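PDB 3LJX: MmoQ Response regulator from Methylococcus capsulatus, which probably synthesises cyclic di-GMP from two GTP as a full-length response regulator, the chain here being its HDOD-domain portion. Local coordinates for residues A[146-160]-A[172-185]. Sequence-based numbering, arbitrary orientation.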
ATOM      1  N   ARG A 146       8.715  -1.774   1.297  1.00 19.68           N
ATOM      2  CA  ARG A 146       9.309  -2.479   2.440  1.00 20.81           C
ATOM      3  C   ARG A 146       9.156  -3.983   2.269  1.00 24.63           C
ATOM      4  O   ARG A 146      10.128  -4.734   2.404  1.00 28.01           O
ATOM      5  CB  ARG A 146       8.658  -2.070   3.757  1.00 22.71           C
ATOM      6  CG  ARG A 146       8.853  -0.619   4.165  1.00 25.07           C
ATOM      7  CD  ARG A 146       8.321  -0.436   5.576  1.00 30.03           C
ATOM      8  NE  ARG A 146       8.357   0.956   6.003  1.00 39.26           N
ATOM      9  CZ  ARG A 146       9.355   1.521   6.682  1.00 44.51           C
ATOM     10  NH1 ARG A 146      10.436   0.819   7.032  1.00 47.75           N
ATOM     11  NH2 ARG A 146       9.267   2.802   7.021  1.00 39.88           N
ATOM     12  N   LEU A 147       7.929  -4.413   1.980  1.00 20.75           N
ATOM     13  CA  LEU A 147       7.639  -5.816   1.679  1.00 24.63           C
ATOM     14  C   LEU A 147       8.567  -6.333   0.569  1.00 23.34           C
ATOM     15  O   LEU A 147       9.107  -7.432   0.658  1.00 22.21           O
ATOM     16  CB  LEU A 147       6.191  -5.952   1.209  1.00 24.24           C
ATOM     17  CG  LEU A 147       5.288  -7.083   1.708  1.00 28.20           C
ATOM     18  CD1 LEU A 147       4.574  -7.698   0.539  1.00 23.46           C
ATOM     19  CD2 LEU A 147       6.017  -8.147   2.535  1.00 30.03           C
ATOM     20  N   ALA A 148       8.737  -5.533  -0.483  1.00 16.35           N
ATOM     21  CA  ALA A 148       9.544  -5.940  -1.627  1.00 18.90           C
ATOM     22  C   ALA A 148      11.017  -6.172  -1.283  1.00 19.85           C
ATOM     23  O   ALA A 148      11.611  -7.133  -1.741  1.00 22.14           O
ATOM     24  CB  ALA A 148       9.414  -4.931  -2.759  1.00 17.82           C
ATOM     25  N   LEU A 149      11.612  -5.299  -0.478  1.00 18.87           N
ATOM     26  CA  LEU A 149      13.008  -5.498  -0.120  1.00 22.14           C
ATOM     27  C   LEU A 149      13.155  -6.737   0.757  1.00 23.14           C
ATOM     28  O   LEU A 149      14.096  -7.514   0.585  1.00 24.48           O
ATOM     29  CB  LEU A 149      13.545  -4.291   0.637  1.00 23.59           C
ATOM     30  CG  LEU A 149      13.877  -3.073  -0.200  1.00 24.42           C
ATOM     31  CD1 LEU A 149      14.382  -1.939   0.720  1.00 25.53           C
ATOM     32  CD2 LEU A 149      14.904  -3.459  -1.244  1.00 21.79           C
ATOM     33  N   ALA A 150      12.234  -6.897   1.714  1.00 18.13           N
ATOM     34  CA  ALA A 150      12.264  -8.029   2.634  1.00 20.28           C
ATOM     35  C   ALA A 150      12.125  -9.332   1.846  1.00 25.31           C
ATOM     36  O   ALA A 150      12.748 -10.332   2.167  1.00 25.97           O
ATOM     37  CB  ALA A 150      11.140  -7.909   3.669  1.00 19.85           C
ATOM     38  N   THR A 151      11.307  -9.302   0.801  1.00 23.29           N
ATOM     39  CA  THR A 151      11.100 -10.467  -0.033  1.00 18.24           C
ATOM     40  C   THR A 151      12.294 -10.751  -0.946  1.00 23.17           C
ATOM     41  O   THR A 151      12.725 -11.897  -1.070  1.00 27.77           O
ATOM     42  CB  THR A 151       9.851 -10.294  -0.892  1.00 18.16           C
ATOM     43  OG1 THR A 151       8.736 -10.022  -0.043  1.00 20.56           O
ATOM     44  CG2 THR A 151       9.580 -11.567  -1.682  1.00 19.85           C
ATOM     45  N   ALA A 152      12.827  -9.703  -1.570  1.00 21.27           N
ATOM     46  CA  ALA A 152      13.933  -9.833  -2.523  1.00 22.33           C
ATOM     47  C   ALA A 152      15.243 -10.237  -1.848  1.00 25.41           C
ATOM     48  O   ALA A 152      15.925 -11.149  -2.316  1.00 23.77           O
ATOM     49  CB  ALA A 152      14.131  -8.527  -3.311  1.00 16.11           C
ATOM     50  N   TRP A 153      15.591  -9.564  -0.753  1.00 24.81           N
ATOM     51  CA  TRP A 153      16.885  -9.803  -0.108  1.00 28.24           C
ATOM     52  C   TRP A 153      16.747 -10.110   1.386  1.00 26.69           C
ATOM     53  O   TRP A 153      17.222  -9.354   2.225  1.00 29.25           O
ATOM     54  CB  TRP A 153      17.807  -8.600  -0.313  1.00 23.33           C
ATOM     55  CG  TRP A 153      17.968  -8.213  -1.735  1.00 25.96           C
ATOM     56  CD1 TRP A 153      17.302  -7.219  -2.397  1.00 28.15           C
ATOM     57  CD2 TRP A 153      18.852  -8.809  -2.690  1.00 28.99           C
ATOM     58  NE1 TRP A 153      17.721  -7.162  -3.709  1.00 29.68           N
ATOM     59  CE2 TRP A 153      18.674  -8.124  -3.910  1.00 27.49           C
ATOM     60  CE3 TRP A 153      19.788  -9.849  -2.627  1.00 29.14           C
ATOM     61  CZ2 TRP A 153      19.382  -8.453  -5.059  1.00 31.45           C
ATOM     62  CZ3 TRP A 153      20.498 -10.173  -3.771  1.00 30.19           C
ATOM     63  CH2 TRP A 153      20.291  -9.479  -4.973  1.00 29.58           C
ATOM     64  N   PRO A 154      16.110 -11.231   1.719  1.00 27.15           N
ATOM     65  CA  PRO A 154      15.711 -11.504   3.105  1.00 32.68           C
ATOM     66  C   PRO A 154      16.877 -11.409   4.085  1.00 40.14           C
ATOM     67  O   PRO A 154      16.719 -10.812   5.157  1.00 47.11           O
ATOM     68  CB  PRO A 154      15.188 -12.947   3.049  1.00 31.70           C
ATOM     69  CG  PRO A 154      14.936 -13.228   1.619  1.00 28.71           C
ATOM     70  CD  PRO A 154      15.839 -12.359   0.817  1.00 24.53           C
ATOM     71  N   GLU A 155      18.027 -11.984   3.728  1.00 33.82           N
ATOM     72  CA  GLU A 155      19.180 -12.000   4.632  1.00 34.50           C
ATOM     73  C   GLU A 155      19.904 -10.663   4.659  1.00 30.54           C
ATOM     74  O   GLU A 155      20.316 -10.191   5.722  1.00 29.47           O
ATOM     75  CB  GLU A 155      20.167 -13.123   4.275  1.00 38.62           C
ATOM     76  CG  GLU A 155      19.590 -14.526   4.405  1.00 51.71           C
ATOM     77  CD  GLU A 155      19.239 -14.894   5.838  1.00 63.04           C
ATOM     78  OE1 GLU A 155      19.895 -14.374   6.767  1.00 69.99           O
ATOM     79  OE2 GLU A 155      18.310 -15.707   6.035  1.00 64.79           O
ATOM     80  N   GLU A 156      20.080 -10.049   3.497  1.00 28.08           N
ATOM     81  CA  GLU A 156      20.707  -8.733   3.486  1.00 33.97           C
ATOM     82  C   GLU A 156      19.829  -7.731   4.218  1.00 32.04           C
ATOM     83  O   GLU A 156      20.321  -6.916   4.998  1.00 32.75           O
ATOM     84  CB  GLU A 156      20.980  -8.258   2.064  1.00 38.86           C
ATOM     85  CG  GLU A 156      22.213  -8.887   1.453  1.00 45.74           C
ATOM     86  CD  GLU A 156      23.468  -8.058   1.656  1.00 44.88           C
ATOM     87  OE1 GLU A 156      23.369  -6.873   2.042  1.00 47.18           O
ATOM     88  OE2 GLU A 156      24.561  -8.594   1.414  1.00 44.88           O
ATOM     89  N   TYR A 157      18.522  -7.804   3.988  1.00 26.30           N
ATOM     90  CA  TYR A 157      17.633  -6.816   4.575  1.00 30.84           C
ATOM     91  C   TYR A 157      17.522  -7.015   6.085  1.00 30.37           C
ATOM     92  O   TYR A 157      17.390  -6.042   6.814  1.00 30.82           O
ATOM     93  CB  TYR A 157      16.259  -6.806   3.899  1.00 28.44           C
ATOM     94  CG  TYR A 157      15.481  -5.523   4.118  1.00 29.20           C
ATOM     95  CD1 TYR A 157      16.066  -4.280   3.881  1.00 33.46           C
ATOM     96  CD2 TYR A 157      14.160  -5.551   4.548  1.00 26.32           C
ATOM     97  CE1 TYR A 157      15.354  -3.101   4.068  1.00 26.18           C
ATOM     98  CE2 TYR A 157      13.435  -4.379   4.737  1.00 29.14           C
ATOM     99  CZ  TYR A 157      14.040  -3.154   4.498  1.00 30.18           C
ATOM    100  OH  TYR A 157      13.323  -1.981   4.689  1.00 33.44           O
ATOM    101  N   SER A 158      17.609  -8.257   6.560  1.00 33.16           N
ATOM    102  CA  SER A 158      17.682  -8.491   8.017  1.00 35.91           C
ATOM    103  C   SER A 158      18.874  -7.783   8.654  1.00 42.55           C
ATOM    104  O   SER A 158      18.745  -7.193   9.724  1.00 49.55           O
ATOM    105  CB  SER A 158      17.720  -9.976   8.364  1.00 31.97           C
ATOM    106  OG  SER A 158      16.430 -10.553   8.276  1.00 32.26           O
ATOM    107  N   GLU A 159      20.032  -7.826   8.001  1.00 39.93           N
ATOM    108  CA  GLU A 159      21.165  -7.030   8.463  1.00 43.82           C
ATOM    109  C   GLU A 159      20.781  -5.548   8.584  1.00 42.56           C
ATOM    110  O   GLU A 159      20.968  -4.934   9.637  1.00 40.80           O
ATOM    111  CB  GLU A 159      22.367  -7.165   7.531  1.00 47.14           C
ATOM    112  CG  GLU A 159      22.998  -8.540   7.480  1.00 63.18           C
ATOM    113  CD  GLU A 159      24.180  -8.595   6.505  1.00 75.56           C
ATOM    114  OE1 GLU A 159      24.738  -7.516   6.187  1.00 77.59           O
ATOM    115  OE2 GLU A 159      24.548  -9.709   6.058  1.00 78.37           O
ATOM    116  N   CYS A 160      20.256  -4.966   7.510  1.00 35.86           N
ATOM    117  CA  CYS A 160      19.890  -3.553   7.550  1.00 31.41           C
ATOM    118  C   CYS A 160      18.915  -3.266   8.692  1.00 30.58           C
ATOM    119  O   CYS A 160      19.090  -2.319   9.451  1.00 29.49           O
ATOM    120  CB  CYS A 160      19.279  -3.117   6.225  1.00 33.57           C
ATOM    121  SG  CYS A 160      20.383  -3.316   4.813  1.00 37.59           S
ATOM    122  N   LEU A 172      21.190   3.118   4.411  1.00 30.78           N
ATOM    123  CA  LEU A 172      21.791   1.795   4.368  1.00 31.84           C
ATOM    124  C   LEU A 172      21.230   1.020   3.190  1.00 33.20           C
ATOM    125  O   LEU A 172      21.956   0.283   2.508  1.00 35.19           O
ATOM    126  CB  LEU A 172      21.534   1.044   5.673  1.00 35.58           C
ATOM    127  CG  LEU A 172      22.357  -0.230   5.846  1.00 43.78           C
ATOM    128  CD1 LEU A 172      23.797  -0.006   5.402  1.00 46.61           C
ATOM    129  CD2 LEU A 172      22.312  -0.699   7.288  1.00 46.37           C
ATOM    130  N   GLU A 173      19.937   1.203   2.943  1.00 28.59           N
ATOM    131  CA  GLU A 173      19.283   0.531   1.831  1.00 24.36           C
ATOM    132  C   GLU A 173      19.926   0.964   0.526  1.00 24.73           C
ATOM    133  O   GLU A 173      20.275   0.122  -0.303  1.00 27.23           O
ATOM    134  CB  GLU A 173      17.779   0.814   1.825  1.00 23.40           C
ATOM    135  CG  GLU A 173      17.018   0.162   2.980  1.00 22.86           C
ATOM    136  CD  GLU A 173      15.585   0.659   3.080  1.00 30.92           C
ATOM    137  OE1 GLU A 173      15.236   1.605   2.334  1.00 31.49           O
ATOM    138  OE2 GLU A 173      14.816   0.115   3.910  1.00 32.97           O
ATOM    139  N   ARG A 174      20.119   2.266   0.354  1.00 27.06           N
ATOM    140  CA  ARG A 174      20.749   2.782  -0.864  1.00 34.87           C
ATOM    141  C   ARG A 174      22.131   2.163  -1.106  1.00 35.24           C
ATOM    142  O   ARG A 174      22.490   1.840  -2.235  1.00 36.70           O
ATOM    143  CB  ARG A 174      20.827   4.309  -0.836  1.00 36.08           C
ATOM    144  CG  ARG A 174      19.467   4.970  -1.056  1.00 40.66           C
ATOM    145  CD  ARG A 174      19.527   6.474  -0.872  1.00 42.24           C
ATOM    146  NE  ARG A 174      18.202   7.084  -0.989  1.00 51.08           N
ATOM    147  CZ  ARG A 174      17.917   8.354  -0.690  1.00 56.17           C
ATOM    148  NH1 ARG A 174      18.861   9.172  -0.233  1.00 54.54           N
ATOM    149  NH2 ARG A 174      16.677   8.810  -0.841  1.00 56.51           N
ATOM    150  N   GLU A 175      22.886   1.976  -0.033  1.00 29.42           N
ATOM    151  CA  GLU A 175      24.208   1.382  -0.121  1.00 36.63           C
ATOM    152  C   GLU A 175      24.138  -0.078  -0.581  1.00 33.51           C
ATOM    153  O   GLU A 175      24.863  -0.498  -1.495  1.00 23.60           O
ATOM    154  CB  GLU A 175      24.870   1.471   1.249  1.00 45.92           C
ATOM    155  CG  GLU A 175      26.359   1.322   1.266  1.00 60.62           C
ATOM    156  CD  GLU A 175      26.932   1.690   2.630  1.00 75.84           C
ATOM    157  OE1 GLU A 175      27.150   2.896   2.880  1.00 77.35           O
ATOM    158  OE2 GLU A 175      27.142   0.775   3.459  1.00 82.39           O
ATOM    159  N   ARG A 176      23.255  -0.849   0.050  1.00 30.66           N
ATOM    160  CA  ARG A 176      23.170  -2.284  -0.223  1.00 29.93           C
ATOM    161  C   ARG A 176      22.488  -2.603  -1.558  1.00 30.38           C
ATOM    162  O   ARG A 176      22.900  -3.514  -2.284  1.00 30.17           O
ATOM    163  CB  ARG A 176      22.445  -2.992   0.926  1.00 31.73           C
ATOM    164  CG  ARG A 176      23.038  -2.724   2.311  1.00 36.09           C
ATOM    165  CD  ARG A 176      24.371  -3.432   2.482  1.00 41.84           C
ATOM    166  NE  ARG A 176      24.427  -4.193   3.725  1.00 47.50           N
ATOM    167  CZ  ARG A 176      25.155  -3.837   4.777  1.00 54.91           C
ATOM    168  NH1 ARG A 176      25.902  -2.740   4.722  1.00 61.82           N
ATOM    169  NH2 ARG A 176      25.143  -4.577   5.879  1.00 56.99           N
ATOM    170  N   PHE A 177      21.462  -1.824  -1.892  1.00 29.26           N
ATOM    171  CA  PHE A 177      20.539  -2.193  -2.959  1.00 25.24           C
ATOM    172  C   PHE A 177      20.417  -1.157  -4.078  1.00 25.40           C
ATOM    173  O   PHE A 177      19.722  -1.389  -5.062  1.00 28.34           O
ATOM    174  CB  PHE A 177      19.140  -2.420  -2.367  1.00 23.64           C
ATOM    175  CG  PHE A 177      19.117  -3.325  -1.161  1.00 23.42           C
ATOM    176  CD1 PHE A 177      19.466  -4.661  -1.267  1.00 28.38           C
ATOM    177  CD2 PHE A 177      18.698  -2.850   0.065  1.00 23.99           C
ATOM    178  CE1 PHE A 177      19.420  -5.501  -0.160  1.00 27.63           C
ATOM    179  CE2 PHE A 177      18.651  -3.686   1.172  1.00 25.71           C
ATOM    180  CZ  PHE A 177      19.014  -5.008   1.056  1.00 24.34           C
ATOM    181  N   ALA A 178      21.073  -0.012  -3.920  1.00 28.95           N
ATOM    182  CA  ALA A 178      20.905   1.120  -4.837  1.00 26.38           C
ATOM    183  C   ALA A 178      19.443   1.521  -4.985  1.00 32.45           C
ATOM    184  O   ALA A 178      19.030   1.982  -6.046  1.00 27.61           O
ATOM    185  CB  ALA A 178      21.491   0.827  -6.193  1.00 23.96           C
ATOM    186  N   THR A 179      18.666   1.333  -3.925  1.00 32.08           N
ATOM    187  CA  THR A 179      17.320   1.874  -3.864  1.00 28.36           C
ATOM    188  C   THR A 179      16.917   1.844  -2.401  1.00 28.44           C
ATOM    189  O   THR A 179      17.612   1.241  -1.585  1.00 33.14           O
ATOM    190  CB  THR A 179      16.335   1.062  -4.733  1.00 27.70           C
ATOM    191  OG1 THR A 179      15.054   1.696  -4.725  1.00 31.14           O
ATOM    192  CG2 THR A 179      16.197  -0.335  -4.214  1.00 19.59           C
ATOM    193  N   ASP A 180      15.825   2.509  -2.046  1.00 20.94           N
ATOM    194  CA  ASP A 180      15.363   2.444  -0.667  1.00 22.40           C
ATOM    195  C   ASP A 180      13.886   2.126  -0.691  1.00 22.63           C
ATOM    196  O   ASP A 180      13.269   2.182  -1.755  1.00 24.33           O
ATOM    197  CB  ASP A 180      15.627   3.766   0.054  1.00 27.89           C
ATOM    198  CG  ASP A 180      14.846   4.917  -0.549  1.00 29.61           C
ATOM    199  OD1 ASP A 180      13.581   4.868  -0.547  1.00 26.99           O
ATOM    200  OD2 ASP A 180      15.508   5.857  -1.034  1.00 30.15           O
ATOM    201  N   HIS A 181      13.311   1.816   0.469  1.00 21.73           N
ATOM    202  CA  HIS A 181      11.948   1.297   0.485  1.00 24.31           C
ATOM    203  C   HIS A 181      10.898   2.305  -0.018  1.00 26.18           C
ATOM    204  O   HIS A 181       9.877   1.908  -0.597  1.00 25.21           O
ATOM    205  CB  HIS A 181      11.579   0.711   1.850  1.00 27.92           C
ATOM    206  CG  HIS A 181      11.725   1.663   2.995  1.00 30.48           C
ATOM    207  ND1 HIS A 181      10.886   2.743   3.183  1.00 34.64           N
ATOM    208  CD2 HIS A 181      12.573   1.662   4.052  1.00 30.04           C
ATOM    209  CE1 HIS A 181      11.228   3.377   4.291  1.00 34.09           C
ATOM    210  NE2 HIS A 181      12.252   2.744   4.835  1.00 32.19           N
ATOM    211  N   ASP A 182      11.171   3.600   0.159  1.00 19.64           N
ATOM    212  CA  ASP A 182      10.260   4.645  -0.328  1.00 26.78           C
ATOM    213  C   ASP A 182      10.371   4.880  -1.841  1.00 24.82           C
ATOM    214  O   ASP A 182       9.360   4.995  -2.536  1.00 25.99           O
ATOM    215  CB  ASP A 182      10.449   5.960   0.451  1.00 29.56           C
ATOM    216  CG  ASP A 182       9.968   5.851   1.886  1.00 33.63           C
ATOM    217  OD1 ASP A 182       8.978   5.120   2.119  1.00 33.78           O
ATOM    218  OD2 ASP A 182      10.571   6.486   2.780  1.00 34.84           O
ATOM    219  N   GLU A 183      11.593   4.945  -2.356  1.00 22.65           N
ATOM    220  CA  GLU A 183      11.764   5.012  -3.802  1.00 23.82           C
ATOM    221  C   GLU A 183      11.154   3.761  -4.436  1.00 25.94           C
ATOM    222  O   GLU A 183      10.410   3.834  -5.416  1.00 27.22           O
ATOM    223  CB  GLU A 183      13.237   5.109  -4.172  1.00 23.75           C
ATOM    224  CG  GLU A 183      13.459   5.340  -5.664  1.00 31.48           C
ATOM    225  CD  GLU A 183      14.828   4.869  -6.140  1.00 41.37           C
ATOM    226  OE1 GLU A 183      15.592   4.308  -5.326  1.00 45.34           O
ATOM    227  OE2 GLU A 183      15.143   5.054  -7.335  1.00 44.98           O
ATOM    228  N   LEU A 184      11.454   2.605  -3.859  1.00 19.76           N
ATOM    229  CA  LEU A 184      10.969   1.361  -4.422  1.00 21.07           C
ATOM    230  C   LEU A 184       9.424   1.384  -4.480  1.00 20.73           C
ATOM    231  O   LEU A 184       8.824   1.008  -5.485  1.00 19.82           O
ATOM    232  CB  LEU A 184      11.480   0.186  -3.589  1.00 20.91           C
ATOM    233  CG  LEU A 184      11.794  -1.096  -4.346  1.00 25.29           C
ATOM    234  CD1 LEU A 184      11.777  -2.310  -3.406  1.00 18.10           C
ATOM    235  CD2 LEU A 184      10.836  -1.271  -5.499  1.00 24.79           C
ATOM    236  N   THR A 185       8.787   1.846  -3.409  1.00 20.31           N
ATOM    237  CA  THR A 185       7.332   1.973  -3.400  1.00 24.44           C
ATOM    238  C   THR A 185       6.823   2.774  -4.606  1.00 22.45           C
ATOM    239  O   THR A 185       5.938   2.324  -5.360  1.00 21.37           O
ATOM    240  CB  THR A 185       6.849   2.625  -2.095  1.00 24.88           C
ATOM    241  OG1 THR A 185       7.091   1.729  -0.999  1.00 22.51           O
ATOM    242  CG2 THR A 185       5.359   2.939  -2.179  1.00 19.27           C
TER
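With chi1 at -49°, the CG of Phe-177 lies anti to its carbonyl carbon, and the ring enters a pocket formed by Leu-149, Glu-156, Tyr-157 and Cys-160, a knob into a hole. Leu-149 CD2 sits over one face of this ring, 4.1 Å from Phe-177 CD2, while Glu-156 CB meets its edge. The five-membered ring of Trp-153 lies at 27° to the Phe-177 ring, their centroids 4.8 Å apart, an offset pair with little shared area. Leu-149 is the reciprocal knob, held among Glu-173, Phe-177, His-181 and Leu-184.

Beside this core Arg-176 makes two salt bridges. Its chain, bent at chi2 and chi3, brings NH2 to Glu-159 OE1 at 3.0 Å and NE to Glu-156 OE1 at 3.3 Å, the latter weak. A methionine in place of Arg-176 would probably leave both carboxylates without their cationic mate and the end of helix 166-177 less firmly tied to helix 154-163.

At the other end, the extended chain of Arg-146 stacks its guanidinium on the His-181 ring, centres 3.8 Å apart and planes at 29°. Glu-173 OE1 accepts from His-181 N at 2.7 Å, tying helix 166-177 to the start of helix 181-191; its OE2, doubtfully placed, reaches across to Tyr-157 OH. Within the HDOD domain, segments 154-160 and 172-177 run roughly antiparallel, axes 10.5 Å apart, whereas 146-152 crosses 181-185 nearly at right angles, at 8.9 Å. The chemistry implies an aromatic, apolar centre with ion pairs on its more open side, while the His-181 N-H probably helps to offset the buried charge of Glu-173.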